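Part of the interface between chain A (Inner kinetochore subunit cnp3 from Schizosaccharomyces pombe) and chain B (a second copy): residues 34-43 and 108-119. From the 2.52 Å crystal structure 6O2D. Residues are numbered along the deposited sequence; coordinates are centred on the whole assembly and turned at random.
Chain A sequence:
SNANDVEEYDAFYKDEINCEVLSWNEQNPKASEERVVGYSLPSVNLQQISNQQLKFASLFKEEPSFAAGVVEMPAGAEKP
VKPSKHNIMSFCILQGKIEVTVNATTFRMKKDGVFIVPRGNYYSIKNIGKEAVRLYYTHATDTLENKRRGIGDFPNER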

# COMPACT_ATOMS: atom_id res chain seq x y z
N GLU A 34 -10.55 2.72 19.83
CA GLU A 34 -10.77 3.93 19.08
C GLU A 34 -9.55 4.10 18.17
O GLU A 34 -8.43 4.16 18.67
CB GLU A 34 -10.78 5.02 20.15
CG GLU A 34 -12.03 5.19 21.03
CD GLU A 34 -12.51 6.64 21.11
OE1 GLU A 34 -11.85 7.53 20.49
OE2 GLU A 34 -13.51 6.92 21.80
N ARG A 35 -9.72 4.11 16.84
CA ARG A 35 -8.59 4.48 15.99
C ARG A 35 -9.07 5.08 14.66
O ARG A 35 -10.12 4.71 14.12
CB ARG A 35 -7.61 3.31 15.71
CG ARG A 35 -8.01 2.21 14.72
CD ARG A 35 -6.86 1.17 14.56
NE ARG A 35 -5.69 1.68 13.84
CZ ARG A 35 -4.50 1.07 13.77
NH1 ARG A 35 -4.32 -0.09 14.39
NH2 ARG A 35 -3.50 1.61 13.09
N VAL A 36 -8.26 6.00 14.14
CA VAL A 36 -8.54 6.65 12.86
C VAL A 36 -8.25 5.65 11.75
O VAL A 36 -7.10 5.25 11.54
CB VAL A 36 -7.70 7.93 12.69
CG1 VAL A 36 -8.18 8.72 11.48
CG2 VAL A 36 -7.77 8.79 13.94
N VAL A 37 -9.30 5.21 11.05
CA VAL A 37 -9.15 4.18 10.02
C VAL A 37 -9.36 4.74 8.61
O VAL A 37 -9.37 3.97 7.65
CB VAL A 37 -10.10 2.99 10.26
CG1 VAL A 37 -9.84 2.39 11.63
CG2 VAL A 37 -11.55 3.42 10.08
N GLY A 38 -9.50 6.05 8.47
CA GLY A 38 -9.69 6.62 7.15
C GLY A 38 -9.34 8.09 7.08
O GLY A 38 -9.61 8.85 8.01
N TYR A 39 -8.76 8.50 5.96
CA TYR A 39 -8.35 9.88 5.75
C TYR A 39 -8.69 10.30 4.33
O TYR A 39 -8.67 9.50 3.40
CB TYR A 39 -6.85 10.07 5.96
CG TYR A 39 -6.31 9.97 7.37
CD1 TYR A 39 -6.32 11.06 8.23
CD2 TYR A 39 -5.72 8.79 7.83
CE1 TYR A 39 -5.80 10.97 9.51
CE2 TYR A 39 -5.19 8.70 9.10
CZ TYR A 39 -5.23 9.79 9.94
OH TYR A 39 -4.70 9.69 11.20
N SER A 40 -9.03 11.58 4.18
CA SER A 40 -9.07 12.22 2.87
C SER A 40 -7.73 12.92 2.66
O SER A 40 -7.46 13.95 3.29
CB SER A 40 -10.22 13.21 2.76
OG SER A 40 -9.76 14.53 2.98
N LEU A 41 -6.89 12.36 1.78
CA LEU A 41 -5.54 12.89 1.60
C LEU A 41 -5.47 14.38 1.31
O LEU A 41 -4.58 15.05 1.87
CB LEU A 41 -4.83 12.08 0.51
CG LEU A 41 -4.59 10.63 0.91
CD1 LEU A 41 -3.69 9.92 -0.08
CD2 LEU A 41 -3.99 10.61 2.28
N PRO A 42 -6.34 14.98 0.47
CA PRO A 42 -6.25 16.44 0.26
C PRO A 42 -6.30 17.26 1.53
O PRO A 42 -5.70 18.34 1.57
CB PRO A 42 -7.45 16.72 -0.65
CG PRO A 42 -7.65 15.48 -1.41
CD PRO A 42 -7.31 14.36 -0.45
N SER A 43 -6.98 16.79 2.58
CA SER A 43 -7.10 17.55 3.81
C SER A 43 -6.06 17.14 4.85
O SER A 43 -6.11 17.62 5.98
CB SER A 43 -8.50 17.40 4.41
OG SER A 43 -9.50 17.33 3.42
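Chain B, residues 108-119: RMKKDGVFIVPR

Two copies of a protein can associate by pairing a strand from each through backbone hydrogen bonds; this contact in cnp3 is a compact example. Residues 34-40 of chain A are the end of a strand that begins earlier in the chain and passes into a 3-10 segment at 41-43. In chain B, a type II turn from Lys110(B) to Gly113(B) leads into a strand spanning 113-117, which runs antiparallel to its partner at 156°, the axes approaching to 4.7 Å. The register places Gly38(A) opposite Phe115(B), Tyr39(A) opposite Val114(B) and Ser40(A) opposite Gly113(B), with CA-CA distances of 4.1, 5.6 and 4.4 Å. The central pair is bonded twice: Tyr39(A) N donates to Val114(B) O at 3.0 Å, and Val114(B) N to Tyr39(A) O, also at 3.0 Å. The ladder extends in both directions, through Ile116(B) N to Val37(A) O (3.0 Å) and through Leu41(A) N to Asp112(B) O (2.9 Å), so pairing continues into the turn of one chain and the 3-10 segment of the other. At the non-hydrogen-bonded Gly38(A)-Phe115(B) pair, Gly38(A) CA makes a CA-H...O contact with Val114(B) O at 3.3 Å.

Side chains then fill the space around this backbone frame. On the face of Tyr39(A) and Val114(B), CG2 of Val114(B) lies 4.1 Å from CD2 of Leu41(A), while the end of the tyrosine leads away. Val37(A) CB packs 4.0 Å from Ile116(B) CG1, and Ile116(B) CD1 reaches within 4.0 Å of Arg35(A) NE. On the other face, the absence of a side chain at Gly38(A) matters: an ideal CB would clash with the selenomethionine Met109(B), 2.9 Å from its CE. Beyond the strands, Pro42(A) CD rests 3.7 Å from Asp112(B) CB.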

# COMPACT_ATOMS: atom_id res chain seq x y z
N ARG B 108 -18.50 7.29 3.24
CA ARG B 108 -18.20 7.21 1.82
C ARG B 108 -17.03 8.14 1.50
O ARG B 108 -16.58 8.92 2.35
CB ARG B 108 -19.44 7.45 0.98
CG ARG B 108 -20.37 8.28 1.80
CD ARG B 108 -21.76 8.83 1.30
NE ARG B 108 -21.73 10.25 0.88
CZ ARG B 108 -22.83 11.01 0.59
NH1 ARG B 108 -22.65 12.27 0.20
NH2 ARG B 108 -24.12 10.66 0.91
N MSE B 109 -16.53 8.01 0.28
CA MSE B 109 -15.18 8.37 -0.07
C MSE B 109 -15.11 8.35 -1.58
O MSE B 109 -15.65 7.44 -2.20
CB MSE B 109 -14.17 7.37 0.52
CG MSE B 109 -13.44 7.83 1.75
SE MSE B 109 -12.09 6.55 2.32
CE MSE B 109 -11.57 7.44 3.97
N LYS B 110 -14.49 9.36 -2.17
CA LYS B 110 -14.07 9.27 -3.56
C LYS B 110 -12.56 9.42 -3.62
O LYS B 110 -11.84 9.10 -2.67
CB LYS B 110 -14.72 10.30 -4.49
CG LYS B 110 -14.40 11.74 -4.23
CD LYS B 110 -15.59 12.66 -4.09
CE LYS B 110 -14.84 14.02 -4.14
NZ LYS B 110 -15.76 15.25 -4.45
N LYS B 111 -12.10 9.92 -4.77
CA LYS B 111 -10.70 9.95 -5.16
C LYS B 111 -9.83 10.57 -4.08
O LYS B 111 -10.20 11.55 -3.44
CB LYS B 111 -10.55 10.76 -6.47
CG LYS B 111 -9.11 11.20 -6.80
CD LYS B 111 -8.75 11.01 -8.28
CE LYS B 111 -7.23 11.05 -8.50
NZ LYS B 111 -6.61 9.75 -8.96
N ASP B 112 -8.68 9.93 -3.84
CA ASP B 112 -7.66 10.35 -2.89
C ASP B 112 -8.06 10.10 -1.45
O ASP B 112 -7.46 10.67 -0.53
CB ASP B 112 -7.27 11.82 -3.10
CG ASP B 112 -6.55 12.04 -4.41
OD1 ASP B 112 -6.28 11.05 -5.12
OD2 ASP B 112 -6.26 13.21 -4.73
N GLY B 113 -9.04 9.24 -1.22
CA GLY B 113 -9.36 8.77 0.11
C GLY B 113 -8.72 7.41 0.30
O GLY B 113 -8.59 6.64 -0.65
N VAL B 114 -8.27 7.14 1.52
CA VAL B 114 -7.71 5.84 1.88
C VAL B 114 -8.33 5.39 3.20
O VAL B 114 -8.62 6.20 4.08
CB VAL B 114 -6.17 5.88 1.99
CG1 VAL B 114 -5.55 6.17 0.63
CG2 VAL B 114 -5.72 6.91 3.01
N PHE B 115 -8.54 4.08 3.32
CA PHE B 115 -8.97 3.51 4.58
C PHE B 115 -8.27 2.18 4.78
O PHE B 115 -7.80 1.56 3.83
CB PHE B 115 -10.50 3.37 4.65
CG PHE B 115 -11.06 2.26 3.81
CD1 PHE B 115 -11.31 2.46 2.46
CD2 PHE B 115 -11.36 1.03 4.37
CE1 PHE B 115 -11.84 1.44 1.69
CE2 PHE B 115 -11.89 0.02 3.60
CZ PHE B 115 -12.13 0.22 2.26
N ILE B 116 -8.17 1.77 6.05
CA ILE B 116 -7.55 0.51 6.42
C ILE B 116 -8.60 -0.37 7.07
O ILE B 116 -9.53 0.11 7.73
CB ILE B 116 -6.38 0.69 7.40
CG1 ILE B 116 -6.82 1.52 8.61
CG2 ILE B 116 -5.18 1.28 6.69
CD1 ILE B 116 -5.91 1.39 9.81
N VAL B 117 -8.45 -1.67 6.88
CA VAL B 117 -9.21 -2.63 7.66
C VAL B 117 -8.20 -3.37 8.54
O VAL B 117 -7.50 -4.26 8.04
CB VAL B 117 -9.99 -3.60 6.76
CG1 VAL B 117 -10.88 -4.51 7.60
CG2 VAL B 117 -10.79 -2.83 5.72
N PRO B 118 -8.07 -3.01 9.82
CA PRO B 118 -7.09 -3.70 10.67
C PRO B 118 -7.40 -5.18 10.76
O PRO B 118 -8.52 -5.63 10.48
CB PRO B 118 -7.25 -3.01 12.03
CG PRO B 118 -7.91 -1.71 11.73
CD PRO B 118 -8.77 -1.93 10.53
N ARG B 119 -6.40 -5.95 11.18
CA ARG B 119 -6.59 -7.38 11.39
C ARG B 119 -7.71 -7.61 12.39
O ARG B 119 -7.87 -6.85 13.34
CB ARG B 119 -5.29 -8.02 11.89
CG ARG B 119 -4.10 -7.85 10.96
CD ARG B 119 -2.81 -8.37 11.59
NE ARG B 119 -2.35 -7.52 12.68
CZ ARG B 119 -1.34 -7.81 13.49
NH1 ARG B 119 -0.66 -8.94 13.34
NH2 ARG B 119 -1.01 -6.97 14.46